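Local coordinates for 6-phosphogluconate dehydrogenase, NAD-binding (Geobacter metallireducens, PDB 3PEF), which acts as an NADP-binding beta-hydroxyacid dehydrogenase with succinic semialdehyde reductase activity, probably interconverting succinic semialdehyde and gamma-hydroxybutyrate, at residues A[3-9]-A[25-31]; A[59-65]-A[89-95]; A[116-122]-A[134-140]. The protein carries 2 engineered substitutions. Residues are numbered along the deposited sequence.

Overall arrangement
From the N terminus, interaction 1 closes first: the chain leaves 3-9, passes through helix 11-22 and returns at 25-31, making a beta-alpha-beta unit. Interaction 2 then pairs 59-65 with 89-95, and interaction 3 closes last, with 134-140 running back antiparallel to 116-122. The three follow in series, neither nested nor crossed. All share one sheet. Strands 3-7 and 60-63 are neighbours, with Ile7 N 2.8 Å from Phe62 O; strands 90-93 and 115-122 are too, with Asp93 O 2.8 Å from Ala119 N. Interaction 2 therefore bridges the other two, whose centres lie about 17 Å apart. NADP lies at the C-terminal ends of the parallel strands.

Interaction 1. Residues A[3-9]-A[25-31]; sequences KFGFIGL and CSVTIWN. With NAP (NADP nicotinamide-adenine-dinucleotide phosphate), chain I.
Strands 3-7 and 26-30 run parallel, their axes 4.6 Å apart at closest approach and 19° askew, with Lys3 level with Ser26 and Ile7 with Trp30. The pairing is carried by Phe4 N to Ser26 O (2.9 Å), Thr28 N to Phe4 O (3.0 Å), Phe6 N to Thr28 O (2.7 Å), Trp30 N to Phe6 O (2.9 Å) and Gly8 N to Trp30 O (3.0 Å). One face carries Phe4, Phe6, Val27 and Ile29. The Phe4 ring (chi1 m) receives Cys25 SG at its edge, 4.6 Å from the centroid, and Phe6 CB sits 4.2 Å from Ile29 CG2. On the other face Gly5, paired with Thr28, adds no side chain between Lys3 and Ile7; Lys3 NZ lies 3.5 Å from Thr28 OG1, and Trp30 (t) spreads its indole beside Ile7, CE3 to CG2 3.9 Å. Past the strands Leu9 (m, t) folds back over Ile29, CD1 to CD1 4.0 Å. Gly8, at phi/psi 101/102, makes the turn; a CB there would strike the preceding carbonyl. Asn31 OD1 takes Leu9 N (2.9 Å) and NADP O3B (2.8 Å); Asn31 ND2 donates to NADP phosphate O3X (2.8 Å) and Ser33 O. This is consistent with the glycine-rich turn of a Rossmann fold, the second strand's end holding the adenine-side ribose and 2'-phosphate. Helix 11-22 covers Phe6 and Val27, helix 38-42 Leu9 and Ile29, and strand 60-63 flanks 3-7.

Interaction 2. Residues A[59-65]-A[89-95]; sequences PVTFAML and RGYVDMS. With NAP (NADP nicotinamide-adenine-dinucleotide phosphate), chain I.
A parallel beta pairing deep in the Rossmann-type sheet joins strand 60-63 to strand 90-93, and its C-terminal end borders the nicotinamide-side ribose of NADP. The axes approach to 4.7 Å at 19°, and the register sets Val60 against Gly90 and Ala63 against Asp93. Five backbone hydrogen bonds prove it: Gly90 N to Pro59 O (2.7 Å), Thr61 N to Gly90 O (3.0 Å), Val92 N to Thr61 O (2.7 Å), Ala63 N to Val92 O (3.0 Å) and Met94 N to Ala63 O (2.7 Å). A water bridges Thr61 OG1 (2.6 Å) and Gly90 O (2.9 Å). Phe62 (chi1 m) packs CD1 on Val92 CB at 3.7 Å, and Met94 SD makes an oblique Met-aromatic contact, 4.8 Å from the Phe62 centroid. On the reverse face Tyr91 (t) extends along the sheet so that its OH lies 3.2 Å from Ala63 CB. At the end of strand 90-93, Asp93 OD1 accepts Ser95 N (3.0 Å) in an Asx turn and Ser95 OG (2.6 Å), which accepts Leu65 N at 2.8 Å. The turn fixes the loop whose Leu65 O lies 2.9 Å from NADP O3D, while Met64 CE reaches O4D of the same ribose at 3.3 Å. Helix 68-76 packs on Leu65 and Tyr91, helix 11-22 on Phe62, Met64 and Met94, and helix 141-154 on Val60 and Val92; strands 3-7 and 115-122 flank the pair.

Interaction 3. Residues A[116-122]-A[134-140]; sequences FLEAPVS and IILAAGD. With EDO (1,2-ethanediol), chain N.
Beside the cofactor pocket and predicted active-site Lys171, whose NZ bonds Val121 O, segment 116-122 pairs antiparallel with 134-140. The axes of strands 116-118 and 134-139 pass 4.7 Å apart, their directions 145° apart. Glu118 and Ala138 bond N to O both ways (2.9 Å); Ser122 N bonds Ile134 O (2.9 Å) and Ile134 N Ser122 O (3.0 Å). Pro120 O accepts Leu136 N (2.9 Å), but proline offers no N-H in return, and the strand is interrupted there. In the Rossmann-type sheet 115-122 runs parallel to 90-93; 133-139 reverses direction. Ala119 CB fills the hollow by Ile135 CG2 (3.7 Å) and Ala137 CB (3.9 Å). Gly139, at phi/psi 122/-154, has no room for a CB beside Phe116 O, which accepts Asp140 N (3.2 Å) and O1 of 1,2-ethanediol (2.8 Å), probably a crystallisation additive. A water links Phe116 N and Asp140 OD1 (2.9 Å each) with diol O1 (2.5 Å). Asp140 OD2 caps helix 141-154 through Leu143 N. Leu136 packs on Val205 of a second subunit.

Interaction 1. Residues A[3-9]-A[25-31]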
# COMPACT_ATOMS: atom_id res chain seq x y z
N LYS A 3 15.22 -27.21 38.41
CA LYS A 3 15.62 -25.82 38.62
C LYS A 3 15.70 -25.08 37.28
O LYS A 3 16.43 -25.52 36.38
CB LYS A 3 16.97 -25.79 39.33
CG LYS A 3 17.48 -24.41 39.69
CD LYS A 3 18.74 -24.55 40.55
CE LYS A 3 19.37 -23.20 40.88
NZ LYS A 3 18.50 -22.38 41.75
N PHE A 4 14.95 -23.98 37.16
CA PHE A 4 14.97 -23.13 35.96
C PHE A 4 15.24 -21.66 36.27
O PHE A 4 14.78 -21.14 37.29
CB PHE A 4 13.63 -23.19 35.21
CG PHE A 4 13.30 -24.53 34.64
CD1 PHE A 4 14.07 -25.08 33.62
CD2 PHE A 4 12.18 -25.23 35.07
CE1 PHE A 4 13.75 -26.32 33.06
CE2 PHE A 4 11.85 -26.48 34.52
CZ PHE A 4 12.64 -27.02 33.53
N GLY A 5 15.95 -20.98 35.38
CA GLY A 5 16.07 -19.53 35.42
C GLY A 5 14.99 -18.89 34.55
O GLY A 5 14.55 -19.48 33.56
N PHE A 6 14.54 -17.69 34.90
CA PHE A 6 13.62 -16.97 34.02
C PHE A 6 13.91 -15.47 34.00
O PHE A 6 13.97 -14.81 35.04
CB PHE A 6 12.15 -17.26 34.33
CG PHE A 6 11.23 -17.14 33.13
CD1 PHE A 6 10.59 -18.26 32.60
CD2 PHE A 6 11.01 -15.90 32.52
CE1 PHE A 6 9.75 -18.16 31.49
CE2 PHE A 6 10.18 -15.79 31.41
CZ PHE A 6 9.54 -16.91 30.89
N ILE A 7 14.07 -14.96 32.79
CA ILE A 7 14.46 -13.58 32.56
C ILE A 7 13.40 -12.90 31.72
O ILE A 7 13.10 -13.34 30.61
CB ILE A 7 15.80 -13.55 31.80
CG1 ILE A 7 16.94 -13.87 32.78
CG2 ILE A 7 16.00 -12.22 31.10
CD1 ILE A 7 18.28 -14.07 32.13
N GLY A 8 12.84 -11.82 32.23
CA GLY A 8 11.82 -11.10 31.50
C GLY A 8 10.45 -11.46 32.02
O GLY A 8 9.91 -12.52 31.73
N LEU A 9 9.88 -10.57 32.83
CA LEU A 9 8.63 -10.90 33.49
C LEU A 9 7.51 -9.98 33.03
O LEU A 9 6.75 -9.43 33.84
CB LEU A 9 8.80 -10.85 35.01
CG LEU A 9 9.94 -11.73 35.56
CD1 LEU A 9 10.10 -11.54 37.08
CD2 LEU A 9 9.68 -13.21 35.23
N CYS A 25 8.57 -26.42 40.13
CA CYS A 25 9.96 -26.11 39.82
C CYS A 25 10.54 -25.12 40.81
O CYS A 25 9.83 -24.35 41.44
CB CYS A 25 10.09 -25.53 38.42
SG CYS A 25 9.57 -26.65 37.10
N SER A 26 11.86 -25.17 40.94
CA SER A 26 12.60 -24.18 41.69
C SER A 26 13.03 -23.12 40.66
O SER A 26 13.82 -23.42 39.78
CB SER A 26 13.80 -24.85 42.36
OG SER A 26 14.73 -23.90 42.83
N VAL A 27 12.49 -21.91 40.76
CA VAL A 27 12.68 -20.89 39.71
C VAL A 27 13.39 -19.63 40.25
O VAL A 27 12.96 -19.04 41.26
CB VAL A 27 11.33 -20.49 39.04
CG1 VAL A 27 11.56 -19.58 37.86
CG2 VAL A 27 10.55 -21.73 38.58
N THR A 28 14.48 -19.26 39.59
CA THR A 28 15.24 -18.03 39.88
C THR A 28 14.87 -17.03 38.79
O THR A 28 14.93 -17.35 37.60
CB THR A 28 16.79 -18.29 39.84
OG1 THR A 28 17.15 -19.25 40.84
CG2 THR A 28 17.58 -17.01 40.08
N ILE A 29 14.45 -15.83 39.19
CA ILE A 29 13.88 -14.90 38.22
C ILE A 29 14.53 -13.54 38.27
O ILE A 29 15.12 -13.16 39.30
CB ILE A 29 12.36 -14.72 38.43
CG1 ILE A 29 12.09 -14.08 39.80
CG2 ILE A 29 11.65 -16.08 38.31
CD1 ILE A 29 10.62 -14.02 40.16
N TRP A 30 14.42 -12.82 37.16
CA TRP A 30 14.96 -11.47 37.02
C TRP A 30 14.14 -10.66 36.02
O TRP A 30 13.72 -11.16 34.98
CB TRP A 30 16.40 -11.48 36.52
CG TRP A 30 16.96 -10.09 36.31
CD1 TRP A 30 17.60 -9.32 37.25
CD2 TRP A 30 16.92 -9.31 35.11
NE1 TRP A 30 17.97 -8.12 36.70
CE2 TRP A 30 17.56 -8.08 35.40
CE3 TRP A 30 16.40 -9.52 33.83
CZ2 TRP A 30 17.71 -7.07 34.43
CZ3 TRP A 30 16.55 -8.52 32.87
CH2 TRP A 30 17.20 -7.30 33.18
N ASN A 31 13.92 -9.39 36.34
CA ASN A 31 13.29 -8.48 35.39
C ASN A 31 13.97 -7.14 35.54
O ASN A 31 14.36 -6.77 36.65
CB ASN A 31 11.79 -8.32 35.68
CG ASN A 31 11.07 -7.56 34.56
OD1 ASN A 31 11.06 -8.01 33.42
ND2 ASN A 31 10.48 -6.41 34.89
PA NAP I . 5.77 -6.92 27.67
O1A NAP I . 5.85 -5.52 27.21
O2A NAP I . 4.73 -7.20 28.68
O5B NAP I . 7.20 -7.39 28.25
C5B NAP I . 8.39 -6.94 27.65
C4B NAP I . 9.52 -7.44 28.53
O4B NAP I . 10.74 -7.04 27.95
C3B NAP I . 9.47 -6.79 29.92
O3B NAP I . 9.93 -7.78 30.82
C2B NAP I . 10.50 -5.69 29.81
O2B NAP I . 11.10 -5.31 31.02
C1B NAP I . 11.52 -6.39 28.92
N9A NAP I . 12.46 -5.43 28.33
C8A NAP I . 12.17 -4.50 27.36
N7A NAP I . 13.30 -3.80 27.10
C5A NAP I . 14.29 -4.26 27.90
C6A NAP I . 15.62 -3.91 28.01
N6A NAP I . 16.12 -2.93 27.26
N1A NAP I . 16.41 -4.56 28.92
C2A NAP I . 15.88 -5.57 29.70
N3A NAP I . 14.55 -5.93 29.57
C4A NAP I . 13.78 -5.28 28.68
O3 NAP I . 5.51 -7.80 26.37
PN NAP I . 5.26 -9.36 26.21
O1N NAP I . 4.01 -9.57 25.47
O2N NAP I . 5.45 -10.07 27.50
O5D NAP I . 6.51 -9.57 25.23
C5D NAP I . 7.55 -10.49 25.45
C4D NAP I . 7.88 -11.12 24.09
O4D NAP I . 6.91 -12.06 23.71
C3D NAP I . 7.86 -10.09 22.98
O3D NAP I . 8.92 -10.46 22.12
C2D NAP I . 6.51 -10.28 22.30
O2D NAP I . 6.58 -9.90 20.96
C1D NAP I . 6.37 -11.78 22.43
N1N NAP I . 5.00 -12.35 22.38
C2N NAP I . 3.94 -11.70 22.94
C3N NAP I . 2.68 -12.28 22.93
C7N NAP I . 1.53 -11.58 23.59
O7N NAP I . 0.26 -11.94 23.17
N7N NAP I . 1.69 -10.63 24.53
C4N NAP I . 2.48 -13.54 22.35
C5N NAP I . 3.58 -14.20 21.81
C6N NAP I . 4.84 -13.61 21.84
P2B NAP I . 10.37 -4.23 32.01
O1X NAP I . 11.49 -3.68 32.89
O2X NAP I . 9.75 -3.16 31.18
O3X NAP I . 9.31 -4.92 32.82

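Interaction 2. Residues A[59-65]-A[89-95]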
# COMPACT_ATOMS: atom_id res chain seq x y z
N PRO A 59 20.64 -24.48 35.41
CA PRO A 59 21.09 -25.33 34.31
C PRO A 59 20.47 -24.88 32.98
O PRO A 59 21.13 -24.93 31.95
CB PRO A 59 20.54 -26.71 34.68
CG PRO A 59 20.15 -26.61 36.13
CD PRO A 59 19.77 -25.20 36.36
N VAL A 60 19.22 -24.44 33.02
CA VAL A 60 18.50 -23.94 31.85
C VAL A 60 17.76 -22.67 32.24
O VAL A 60 17.06 -22.66 33.26
CB VAL A 60 17.45 -24.96 31.39
CG1 VAL A 60 16.65 -24.39 30.23
CG2 VAL A 60 18.13 -26.28 31.01
N THR A 61 17.90 -21.62 31.44
CA THR A 61 17.23 -20.35 31.71
C THR A 61 16.41 -19.90 30.49
O THR A 61 16.90 -19.93 29.36
CB THR A 61 18.24 -19.23 32.07
OG1 THR A 61 18.93 -19.58 33.28
CG2 THR A 61 17.51 -17.90 32.28
N PHE A 62 15.16 -19.51 30.73
CA PHE A 62 14.29 -19.02 29.66
C PHE A 62 14.28 -17.49 29.68
O PHE A 62 14.38 -16.89 30.75
CB PHE A 62 12.87 -19.56 29.84
CG PHE A 62 12.79 -21.06 29.91
CD1 PHE A 62 12.88 -21.82 28.75
CD2 PHE A 62 12.62 -21.71 31.13
CE1 PHE A 62 12.82 -23.22 28.81
CE2 PHE A 62 12.55 -23.09 31.20
CZ PHE A 62 12.65 -23.85 30.04
N ALA A 63 14.17 -16.87 28.51
CA ALA A 63 14.05 -15.41 28.43
C ALA A 63 12.87 -15.02 27.57
O ALA A 63 12.62 -15.63 26.53
CB ALA A 63 15.33 -14.78 27.88
N MET A 64 12.13 -14.00 28.01
CA MET A 64 10.93 -13.55 27.31
C MET A 64 10.91 -12.02 27.29
O MET A 64 10.22 -11.38 28.07
CB MET A 64 9.65 -14.10 27.99
CG MET A 64 8.40 -14.00 27.12
SD MET A 64 8.71 -14.74 25.48
CE MET A 64 7.03 -15.15 24.98
N LEU A 65 11.69 -11.45 26.37
CA LEU A 65 11.95 -10.02 26.31
C LEU A 65 11.26 -9.37 25.12
O LEU A 65 10.87 -10.05 24.17
CB LEU A 65 13.47 -9.81 26.23
CG LEU A 65 14.17 -10.41 27.45
CD1 LEU A 65 15.67 -10.47 27.29
CD2 LEU A 65 13.77 -9.65 28.74
N ARG A 89 25.77 -24.80 30.70
CA ARG A 89 24.46 -24.31 31.11
C ARG A 89 23.76 -23.73 29.89
O ARG A 89 24.43 -23.19 28.99
CB ARG A 89 24.58 -23.28 32.25
CG ARG A 89 25.18 -23.89 33.52
CD ARG A 89 25.14 -22.91 34.71
NE ARG A 89 26.04 -21.77 34.53
CZ ARG A 89 27.35 -21.81 34.76
NH1 ARG A 89 27.91 -22.94 35.18
NH2 ARG A 89 28.09 -20.72 34.58
N GLY A 90 22.43 -23.84 29.84
CA GLY A 90 21.68 -23.49 28.64
C GLY A 90 20.89 -22.20 28.74
O GLY A 90 20.39 -21.83 29.82
N TYR A 91 20.80 -21.49 27.62
CA TYR A 91 20.02 -20.26 27.52
C TYR A 91 18.99 -20.46 26.42
O TYR A 91 19.33 -20.76 25.27
CB TYR A 91 20.93 -19.08 27.19
CG TYR A 91 20.25 -17.72 27.23
CD1 TYR A 91 20.26 -16.87 26.12
CD2 TYR A 91 19.59 -17.28 28.38
CE1 TYR A 91 19.65 -15.60 26.16
CE2 TYR A 91 18.99 -16.03 28.44
CZ TYR A 91 19.02 -15.19 27.33
OH TYR A 91 18.41 -13.96 27.41
N VAL A 92 17.72 -20.32 26.77
CA VAL A 92 16.64 -20.51 25.81
C VAL A 92 15.90 -19.18 25.61
O VAL A 92 15.07 -18.79 26.43
CB VAL A 92 15.62 -21.56 26.31
CG1 VAL A 92 14.50 -21.74 25.29
CG2 VAL A 92 16.32 -22.91 26.60
N ASP A 93 16.22 -18.47 24.54
CA ASP A 93 15.58 -17.18 24.30
C ASP A 93 14.26 -17.35 23.56
O ASP A 93 14.23 -17.82 22.41
CB ASP A 93 16.50 -16.20 23.55
CG ASP A 93 16.04 -14.73 23.70
OD1 ASP A 93 14.90 -14.48 24.14
OD2 ASP A 93 16.84 -13.82 23.39
N MET A 94 13.17 -16.97 24.22
CA MET A 94 11.82 -17.15 23.67
C MET A 94 11.23 -15.83 23.16
O MET A 94 10.06 -15.77 22.73
CB MET A 94 10.91 -17.82 24.70
CG MET A 94 11.55 -19.09 25.28
SD MET A 94 10.51 -19.96 26.49
CE MET A 94 9.18 -20.63 25.46
N SER A 95 12.05 -14.79 23.17
CA SER A 95 11.66 -13.49 22.62
C SER A 95 11.40 -13.55 21.12
O SER A 95 12.06 -14.29 20.40
CB SER A 95 12.77 -12.47 22.87
OG SER A 95 13.22 -12.52 24.22
PA NAP I . 5.77 -6.92 27.67
O1A NAP I . 5.85 -5.52 27.21
O2A NAP I . 4.73 -7.20 28.68
O5B NAP I . 7.20 -7.39 28.25
C5B NAP I . 8.39 -6.94 27.65
C4B NAP I . 9.52 -7.44 28.53
O4B NAP I . 10.74 -7.04 27.95
C3B NAP I . 9.47 -6.79 29.92
O3B NAP I . 9.93 -7.78 30.82
C2B NAP I . 10.50 -5.69 29.81
O2B NAP I . 11.10 -5.31 31.02
C1B NAP I . 11.52 -6.39 28.92
N9A NAP I . 12.46 -5.43 28.33
C8A NAP I . 12.17 -4.50 27.36
N7A NAP I . 13.30 -3.80 27.10
C5A NAP I . 14.29 -4.26 27.90
C6A NAP I . 15.62 -3.91 28.01
N6A NAP I . 16.12 -2.93 27.26
N1A NAP I . 16.41 -4.56 28.92
C2A NAP I . 15.88 -5.57 29.70
N3A NAP I . 14.55 -5.93 29.57
C4A NAP I . 13.78 -5.28 28.68
O3 NAP I . 5.51 -7.80 26.37
PN NAP I . 5.26 -9.36 26.21
O1N NAP I . 4.01 -9.57 25.47
O2N NAP I . 5.45 -10.07 27.50
O5D NAP I . 6.51 -9.57 25.23
C5D NAP I . 7.55 -10.49 25.45
C4D NAP I . 7.88 -11.12 24.09
O4D NAP I . 6.91 -12.06 23.71
C3D NAP I . 7.86 -10.09 22.98
O3D NAP I . 8.92 -10.46 22.12
C2D NAP I . 6.51 -10.28 22.30
O2D NAP I . 6.58 -9.90 20.96
C1D NAP I . 6.37 -11.78 22.43
N1N NAP I . 5.00 -12.35 22.38
C2N NAP I . 3.94 -11.70 22.94
C3N NAP I . 2.68 -12.28 22.93
C7N NAP I . 1.53 -11.58 23.59
O7N NAP I . 0.26 -11.94 23.17
N7N NAP I . 1.69 -10.63 24.53
C4N NAP I . 2.48 -13.54 22.35
C5N NAP I . 3.58 -14.20 21.81
C6N NAP I . 4.84 -13.61 21.84
P2B NAP I . 10.37 -4.23 32.01
O1X NAP I . 11.49 -3.68 32.89
O2X NAP I . 9.75 -3.16 31.18
O3X NAP I . 9.31 -4.92 32.82
O HOH W 1 21.03 -21.02 32.55

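Interaction 3. Residues A[116-122]-A[134-140]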
# COMPACT_ATOMS: atom_id res chain seq x y z
N PHE A 116 22.73 -22.91 23.43
CA PHE A 116 21.67 -21.97 23.09
C PHE A 116 20.55 -22.55 22.22
O PHE A 116 20.81 -23.32 21.30
CB PHE A 116 22.24 -20.74 22.40
CG PHE A 116 21.20 -19.74 22.01
CD1 PHE A 116 20.68 -18.86 22.94
CD2 PHE A 116 20.71 -19.70 20.71
CE1 PHE A 116 19.71 -17.95 22.58
CE2 PHE A 116 19.75 -18.79 20.35
CZ PHE A 116 19.26 -17.90 21.28
N LEU A 117 19.32 -22.13 22.51
CA LEU A 117 18.10 -22.57 21.82
C LEU A 117 17.23 -21.33 21.70
O LEU A 117 17.03 -20.63 22.68
CB LEU A 117 17.35 -23.58 22.70
CG LEU A 117 16.59 -24.87 22.30
CD1 LEU A 117 15.28 -25.00 23.07
CD2 LEU A 117 16.39 -25.12 20.80
N GLU A 118 16.71 -21.04 20.52
CA GLU A 118 15.67 -20.02 20.45
C GLU A 118 14.36 -20.75 20.52
O GLU A 118 14.24 -21.83 19.97
CB GLU A 118 15.73 -19.20 19.16
CG GLU A 118 15.43 -20.00 17.91
CD GLU A 118 15.43 -19.14 16.66
OE1 GLU A 118 15.38 -19.68 15.55
OE2 GLU A 118 15.49 -17.90 16.80
N ALA A 119 13.36 -20.18 21.19
CA ALA A 119 12.04 -20.80 21.17
C ALA A 119 10.92 -19.78 21.32
O ALA A 119 10.25 -19.74 22.35
CB ALA A 119 11.94 -21.91 22.24
N PRO A 120 10.70 -18.95 20.28
CA PRO A 120 9.59 -18.00 20.32
C PRO A 120 8.28 -18.78 20.31
O PRO A 120 8.27 -19.97 19.95
CB PRO A 120 9.74 -17.22 19.02
CG PRO A 120 10.38 -18.22 18.08
CD PRO A 120 11.35 -18.99 18.96
N VAL A 121 7.18 -18.13 20.69
CA VAL A 121 5.92 -18.84 20.87
C VAL A 121 4.78 -18.22 20.09
O VAL A 121 4.80 -17.03 19.75
CB VAL A 121 5.50 -18.93 22.38
CG1 VAL A 121 6.64 -19.43 23.21
CG2 VAL A 121 5.02 -17.57 22.90
N SER A 122 3.77 -19.04 19.81
CA SER A 122 2.52 -18.56 19.25
C SER A 122 1.42 -18.74 20.31
O SER A 122 1.38 -19.77 20.99
CB SER A 122 2.21 -19.33 17.95
OG SER A 122 0.99 -18.90 17.38
N ILE A 134 2.13 -22.55 21.77
CA ILE A 134 2.85 -23.34 20.78
C ILE A 134 4.31 -22.86 20.77
O ILE A 134 4.57 -21.68 20.59
CB ILE A 134 2.23 -23.16 19.40
CG1 ILE A 134 0.72 -23.44 19.46
CG2 ILE A 134 2.91 -24.06 18.37
CD1 ILE A 134 -0.05 -22.86 18.31
N ILE A 135 5.25 -23.78 20.96
CA ILE A 135 6.64 -23.42 21.13
C ILE A 135 7.46 -23.80 19.90
O ILE A 135 7.52 -24.97 19.53
CB ILE A 135 7.22 -24.07 22.42
CG1 ILE A 135 6.33 -23.67 23.61
CG2 ILE A 135 8.67 -23.65 22.66
CD1 ILE A 135 6.88 -24.06 24.97
N LEU A 136 8.08 -22.81 19.27
CA LEU A 136 8.78 -23.00 18.00
C LEU A 136 10.31 -22.98 18.20
O LEU A 136 10.97 -21.98 17.95
CB LEU A 136 8.37 -21.88 17.03
CG LEU A 136 6.86 -21.62 16.94
CD1 LEU A 136 6.54 -20.28 16.28
CD2 LEU A 136 6.18 -22.79 16.21
N ALA A 137 10.87 -24.10 18.65
CA ALA A 137 12.28 -24.09 19.02
C ALA A 137 13.18 -24.33 17.81
O ALA A 137 12.77 -24.96 16.84
CB ALA A 137 12.56 -25.14 20.11
N ALA A 138 14.41 -23.83 17.90
CA ALA A 138 15.42 -24.06 16.87
C ALA A 138 16.78 -23.88 17.52
O ALA A 138 16.97 -22.96 18.33
CB ALA A 138 15.22 -23.08 15.71
N GLY A 139 17.72 -24.76 17.19
CA GLY A 139 19.02 -24.75 17.83
C GLY A 139 19.39 -26.06 18.51
O GLY A 139 18.89 -27.11 18.15
N ASP A 140 20.26 -25.97 19.51
CA ASP A 140 20.80 -27.13 20.22
C ASP A 140 19.76 -28.18 20.64
O ASP A 140 18.89 -27.91 21.47
CB ASP A 140 21.61 -26.66 21.44
CG ASP A 140 22.44 -27.77 22.07
OD1 ASP A 140 23.66 -27.57 22.27
OD2 ASP A 140 21.88 -28.83 22.38
C1 EDO N . 23.09 -22.66 18.82
O1 EDO N . 23.29 -23.49 19.97
C2 EDO N . 24.12 -21.55 18.76
O2 EDO N . 23.98 -20.89 17.50
O HOH W 2 24.30 -24.79 21.85